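Local coordinates for protein endoribonuclease MazF3 (PDB 5UCT) that cleaves mRNA and 23S rRNA within the sequence UUCCU as the toxin of a type II toxin-antitoxin system, at residues Leu42-Leu54 / Ile77-Ala91. Numbering follows the deposited sequence.
Sequences LATEVPVDAVNGL and IGYLLASQEPALAEA
The carboxamide of Asn52 ties the loop after strand 45-48 to the end of strand 73-79 and the connection leading into helix 85-96. Its ND2 donates two hydrogen bonds, to OE1 of Gln84 at 3.1 Å and, more nearly straight, to the backbone O of Tyr79 at 3.3 Å. Both acceptors lie close to the Asn52 amide plane and each is met on a lone pair, while the amides of Asn52 and Gln84, arriving from opposite directions, are nearly coplanar (29° apart). On the other side of the group, OD1 accepts a hydrogen bond from the backbone N of Asp49, at 2.8 Å, so that three bonds fix the rotation of this buried amide. Gln84 OE1 also takes a weak bond from Leu81 N, within its own turn.

Backbones meet directly where Gly78 CA lies 3.2 Å from Asn52 O, a CA-H...O contact beside Gly53.

Apolar contacts extend along the strand and the helix. Val46, with CG1 anti to the backbone N (chi1 -179°), sets its other branch, CG2, 3.6 Å from Ala91 CB and over the backbone of Ala87 and Leu88. The side chains of Val48 and Leu80 cross at about a right angle, with CG1 of Val48 4.0 Å from CD1 of Leu80, and Val51 CG1 touches Leu81 CD1 more peripherally.

Helix 85-91 runs roughly antiparallel to strand 45-48, their axes 8.1 Å apart at closest, packing the C-terminal helix against the curled antiparallel sheet of the SH3-like PemK/MazF toxin fold.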
loop_
_atom_site.group_PDB
_atom_site.type_symbol
_atom_site.label_atom_id
_atom_site.label_comp_id
_atom_site.label_asym_id
_atom_site.label_seq_id
_atom_site.Cartn_x
_atom_site.Cartn_y
_atom_site.Cartn_z
ATOM N N LEU A 42 1.945 -6.048 -16.188
ATOM C CA LEU A 42 0.969 -6.451 -15.189
ATOM C C LEU A 42 -0.190 -5.462 -15.169
ATOM O O LEU A 42 -0.024 -4.280 -15.479
ATOM C CB LEU A 42 1.613 -6.535 -13.802
ATOM C CG LEU A 42 2.679 -7.620 -13.614
ATOM C CD1 LEU A 42 3.455 -7.427 -12.313
ATOM C CD2 LEU A 42 2.043 -9.001 -13.657
ATOM N N ALA A 43 -1.373 -5.959 -14.805
ATOM C CA ALA A 43 -2.529 -5.077 -14.680
ATOM C C ALA A 43 -2.327 -4.029 -13.594
ATOM O O ALA A 43 -2.917 -2.944 -13.666
ATOM C CB ALA A 43 -3.788 -5.894 -14.399
ATOM N N THR A 44 -1.520 -4.334 -12.579
ATOM C CA THR A 44 -1.302 -3.433 -11.454
ATOM C C THR A 44 -0.296 -2.332 -11.763
ATOM O O THR A 44 0.208 -1.694 -10.834
ATOM C CB THR A 44 -0.840 -4.222 -10.226
ATOM O OG1 THR A 44 0.492 -4.711 -10.442
ATOM C CG2 THR A 44 -1.764 -5.404 -9.984
ATOM N N GLU A 45 0.007 -2.099 -13.034
ATOM C CA GLU A 45 0.936 -1.060 -13.442
ATOM C C GLU A 45 0.175 0.093 -14.085
ATOM O O GLU A 45 -0.869 -0.104 -14.715
ATOM C CB GLU A 45 1.979 -1.612 -14.417
ATOM C CG GLU A 45 2.812 -2.758 -13.857
ATOM C CD GLU A 45 3.716 -3.386 -14.900
ATOM O OE1 GLU A 45 3.462 -3.190 -16.107
ATOM O OE2 GLU A 45 4.683 -4.072 -14.513
ATOM N N VAL A 46 0.703 1.306 -13.913
ATOM C CA VAL A 46 0.140 2.506 -14.513
ATOM C C VAL A 46 1.242 3.191 -15.310
ATOM O O VAL A 46 2.278 3.552 -14.740
ATOM C CB VAL A 46 -0.450 3.470 -13.472
ATOM C CG1 VAL A 46 -1.042 4.693 -14.158
ATOM C CG2 VAL A 46 -1.508 2.770 -12.634
ATOM N N PRO A 47 1.083 3.387 -16.615
ATOM C CA PRO A 47 2.176 3.954 -17.414
ATOM C C PRO A 47 2.403 5.428 -17.115
ATOM O O PRO A 47 1.458 6.205 -16.952
ATOM C CB PRO A 47 1.707 3.748 -18.861
ATOM C CG PRO A 47 0.622 2.713 -18.781
ATOM C CD PRO A 47 -0.033 2.926 -17.456
ATOM N N VAL A 48 3.681 5.801 -17.039
ATOM C CA VAL A 48 4.111 7.191 -16.940
ATOM C C VAL A 48 5.311 7.367 -17.862
ATOM O O VAL A 48 6.065 6.424 -18.114
ATOM C CB VAL A 48 4.463 7.595 -15.489
ATOM C CG1 VAL A 48 3.209 7.648 -14.626
ATOM C CG2 VAL A 48 5.478 6.628 -14.899
ATOM N N ASP A 49 5.487 8.577 -18.380
ATOM C CA ASP A 49 6.513 8.808 -19.394
ATOM C C ASP A 49 7.193 10.144 -19.113
ATOM O O ASP A 49 7.130 10.679 -18.000
ATOM C CB ASP A 49 5.895 8.731 -20.799
ATOM C CG ASP A 49 6.887 8.265 -21.848
ATOM O OD1 ASP A 49 8.072 8.653 -21.765
ATOM O OD2 ASP A 49 6.481 7.506 -22.753
ATOM N N ALA A 50 7.860 10.688 -20.135
ATOM C CA ALA A 50 8.592 11.942 -19.987
ATOM C C ALA A 50 7.674 13.117 -19.697
ATOM O O ALA A 50 8.132 14.129 -19.156
ATOM C CB ALA A 50 9.414 12.221 -21.246
ATOM N N VAL A 51 6.393 13.012 -20.056
ATOM C CA VAL A 51 5.428 14.046 -19.698
ATOM C C VAL A 51 5.346 14.190 -18.184
ATOM O O VAL A 51 5.307 15.306 -17.651
ATOM C CB VAL A 51 4.056 13.726 -20.318
ATOM C CG1 VAL A 51 2.969 14.589 -19.700
ATOM C CG2 VAL A 51 4.102 13.916 -21.828
ATOM N N ASN A 52 5.344 13.065 -17.467
ATOM C CA ASN A 52 5.244 13.115 -16.012
ATOM C C ASN A 52 6.525 13.656 -15.385
ATOM O O ASN A 52 6.474 14.351 -14.364
ATOM C CB ASN A 52 4.914 11.728 -15.463
ATOM C CG ASN A 52 3.681 11.125 -16.110
ATOM O OD1 ASN A 52 3.774 10.415 -17.111
ATOM N ND2 ASN A 52 2.515 11.408 -15.540
ATOM N N GLY A 53 7.680 13.352 -15.977
ATOM C CA GLY A 53 8.933 13.891 -15.484
ATOM C C GLY A 53 10.091 12.914 -15.499
ATOM O O GLY A 53 11.100 13.130 -14.821
ATOM N N LEU A 54 9.964 11.840 -16.269
ATOM C CA LEU A 54 11.003 10.827 -16.371
ATOM C C LEU A 54 11.787 10.996 -17.668
ATOM O O LEU A 54 11.388 11.724 -18.579
ATOM C CB LEU A 54 10.397 9.419 -16.298
ATOM C CG LEU A 54 9.710 8.981 -14.999
ATOM C CD1 LEU A 54 10.508 9.436 -13.784
ATOM C CD2 LEU A 54 8.265 9.464 -14.924
ATOM N N ILE A 77 9.485 16.173 -8.399
ATOM C CA ILE A 77 9.857 16.154 -9.811
ATOM C C ILE A 77 8.717 15.617 -10.669
ATOM O O ILE A 77 8.825 14.541 -11.269
ATOM C CB ILE A 77 11.147 15.340 -10.036
ATOM C CG1 ILE A 77 11.064 13.976 -9.346
ATOM C CG2 ILE A 77 12.365 16.116 -9.547
ATOM C CD1 ILE A 77 11.434 12.820 -10.254
ATOM N N GLY A 78 7.620 16.367 -10.749
ATOM C CA GLY A 78 6.580 16.040 -11.695
ATOM C C GLY A 78 5.230 15.925 -11.026
ATOM O O GLY A 78 5.022 16.406 -9.908
ATOM N N TYR A 79 4.313 15.267 -11.732
ATOM C CA TYR A 79 2.919 15.182 -11.329
ATOM C C TYR A 79 2.273 14.036 -12.090
ATOM O O TYR A 79 2.652 13.743 -13.228
ATOM C CB TYR A 79 2.182 16.494 -11.620
ATOM C CG TYR A 79 1.059 16.820 -10.667
ATOM C CD1 TYR A 79 0.886 16.106 -9.492
ATOM C CD2 TYR A 79 0.166 17.845 -10.946
ATOM C CE1 TYR A 79 -0.140 16.408 -8.619
ATOM C CE2 TYR A 79 -0.864 18.152 -10.081
ATOM C CZ TYR A 79 -1.013 17.430 -8.919
ATOM O OH TYR A 79 -2.038 17.732 -8.052
ATOM N N LEU A 80 1.303 13.384 -11.456
ATOM C CA LEU A 80 0.456 12.421 -12.148
ATOM C C LEU A 80 -0.751 13.164 -12.700
ATOM O O LEU A 80 -1.513 13.770 -11.938
ATOM C CB LEU A 80 0.013 11.288 -11.222
ATOM C CG LEU A 80 -0.780 10.175 -11.918
ATOM C CD1 LEU A 80 0.142 9.275 -12.735
ATOM C CD2 LEU A 80 -1.596 9.357 -10.927
ATOM N N LEU A 81 -0.914 13.129 -14.021
ATOM C CA LEU A 81 -2.009 13.848 -14.658
ATOM C C LEU A 81 -3.348 13.346 -14.137
ATOM O O LEU A 81 -3.524 12.154 -13.873
ATOM C CB LEU A 81 -1.938 13.692 -16.180
ATOM C CG LEU A 81 -1.043 14.654 -16.970
ATOM C CD1 LEU A 81 0.405 14.609 -16.503
ATOM C CD2 LEU A 81 -1.131 14.346 -18.457
ATOM N N ALA A 82 -4.296 14.274 -13.976
ATOM C CA ALA A 82 -5.603 13.923 -13.434
ATOM C C ALA A 82 -6.354 12.942 -14.323
ATOM O O ALA A 82 -7.253 12.247 -13.838
ATOM C CB ALA A 82 -6.440 15.185 -13.223
ATOM N N SER A 83 -6.011 12.870 -15.612
ATOM C CA SER A 83 -6.627 11.887 -16.493
ATOM C C SER A 83 -6.168 10.468 -16.182
ATOM O O SER A 83 -6.841 9.512 -16.580
ATOM C CB SER A 83 -6.326 12.229 -17.954
ATOM O OG SER A 83 -4.929 12.318 -18.180
ATOM N N GLN A 84 -5.043 10.310 -15.487
ATOM C CA GLN A 84 -4.547 8.999 -15.089
ATOM C C GLN A 84 -5.118 8.524 -13.761
ATOM O O GLN A 84 -4.907 7.362 -13.394
ATOM C CB GLN A 84 -3.015 9.016 -15.008
ATOM C CG GLN A 84 -2.324 9.259 -16.340
ATOM C CD GLN A 84 -0.835 9.491 -16.187
ATOM O OE1 GLN A 84 -0.407 10.525 -15.675
ATOM N NE2 GLN A 84 -0.037 8.525 -16.627
ATOM N N GLU A 85 -5.828 9.392 -13.039
ATOM C CA GLU A 85 -6.388 9.004 -11.748
ATOM C C GLU A 85 -7.330 7.805 -11.808
ATOM O O GLU A 85 -7.239 6.947 -10.911
ATOM C CB GLU A 85 -7.096 10.208 -11.115
ATOM C CG GLU A 85 -6.150 11.294 -10.633
ATOM C CD GLU A 85 -5.271 10.833 -9.487
ATOM O OE1 GLU A 85 -5.721 9.977 -8.696
ATOM O OE2 GLU A 85 -4.129 11.323 -9.376
ATOM N N PRO A 86 -8.243 7.676 -12.781
ATOM C CA PRO A 86 -9.098 6.476 -12.793
ATOM C C PRO A 86 -8.315 5.181 -12.903
ATOM O O PRO A 86 -8.689 4.181 -12.277
ATOM C CB PRO A 86 -10.001 6.701 -14.016
ATOM C CG PRO A 86 -9.284 7.708 -14.846
ATOM C CD PRO A 86 -8.610 8.605 -13.865
ATOM N N ALA A 87 -7.229 5.170 -13.681
ATOM C CA ALA A 87 -6.428 3.957 -13.807
ATOM C C ALA A 87 -5.688 3.629 -12.518
ATOM O O ALA A 87 -5.469 2.448 -12.217
ATOM C CB ALA A 87 -5.442 4.097 -14.966
ATOM N N LEU A 88 -5.288 4.651 -11.755
ATOM C CA LEU A 88 -4.622 4.407 -10.478
ATOM C C LEU A 88 -5.531 3.644 -9.525
ATOM O O LEU A 88 -5.126 2.636 -8.933
ATOM C CB LEU A 88 -4.184 5.727 -9.847
ATOM C CG LEU A 88 -3.714 5.605 -8.395
ATOM C CD1 LEU A 88 -2.437 4.782 -8.315
ATOM C CD2 LEU A 88 -3.523 6.974 -7.759
ATOM N N ALA A 89 -6.766 4.121 -9.354
ATOM C CA ALA A 89 -7.733 3.385 -8.549
ATOM C C ALA A 89 -7.958 1.989 -9.110
ATOM O O ALA A 89 -8.098 1.023 -8.352
ATOM C CB ALA A 89 -9.052 4.151 -8.475
ATOM N N GLU A 90 -7.986 1.859 -10.437
ATOM C CA GLU A 90 -8.147 0.540 -11.040
ATOM C C GLU A 90 -6.964 -0.365 -10.718
ATOM O O GLU A 90 -7.142 -1.559 -10.446
ATOM C CB GLU A 90 -8.320 0.671 -12.554
ATOM C CG GLU A 90 -8.530 -0.648 -13.279
ATOM C CD GLU A 90 -9.916 -1.225 -13.063
ATOM O OE1 GLU A 90 -10.710 -0.624 -12.311
ATOM O OE2 GLU A 90 -10.211 -2.282 -13.656
ATOM N N ALA A 91 -5.748 0.187 -10.744
ATOM C CA ALA A 91 -4.562 -0.620 -10.476
ATOM C C ALA A 91 -4.540 -1.112 -9.034
ATOM O O ALA A 91 -4.239 -2.284 -8.774
ATOM C CB ALA A 91 -3.301 0.184 -10.786
#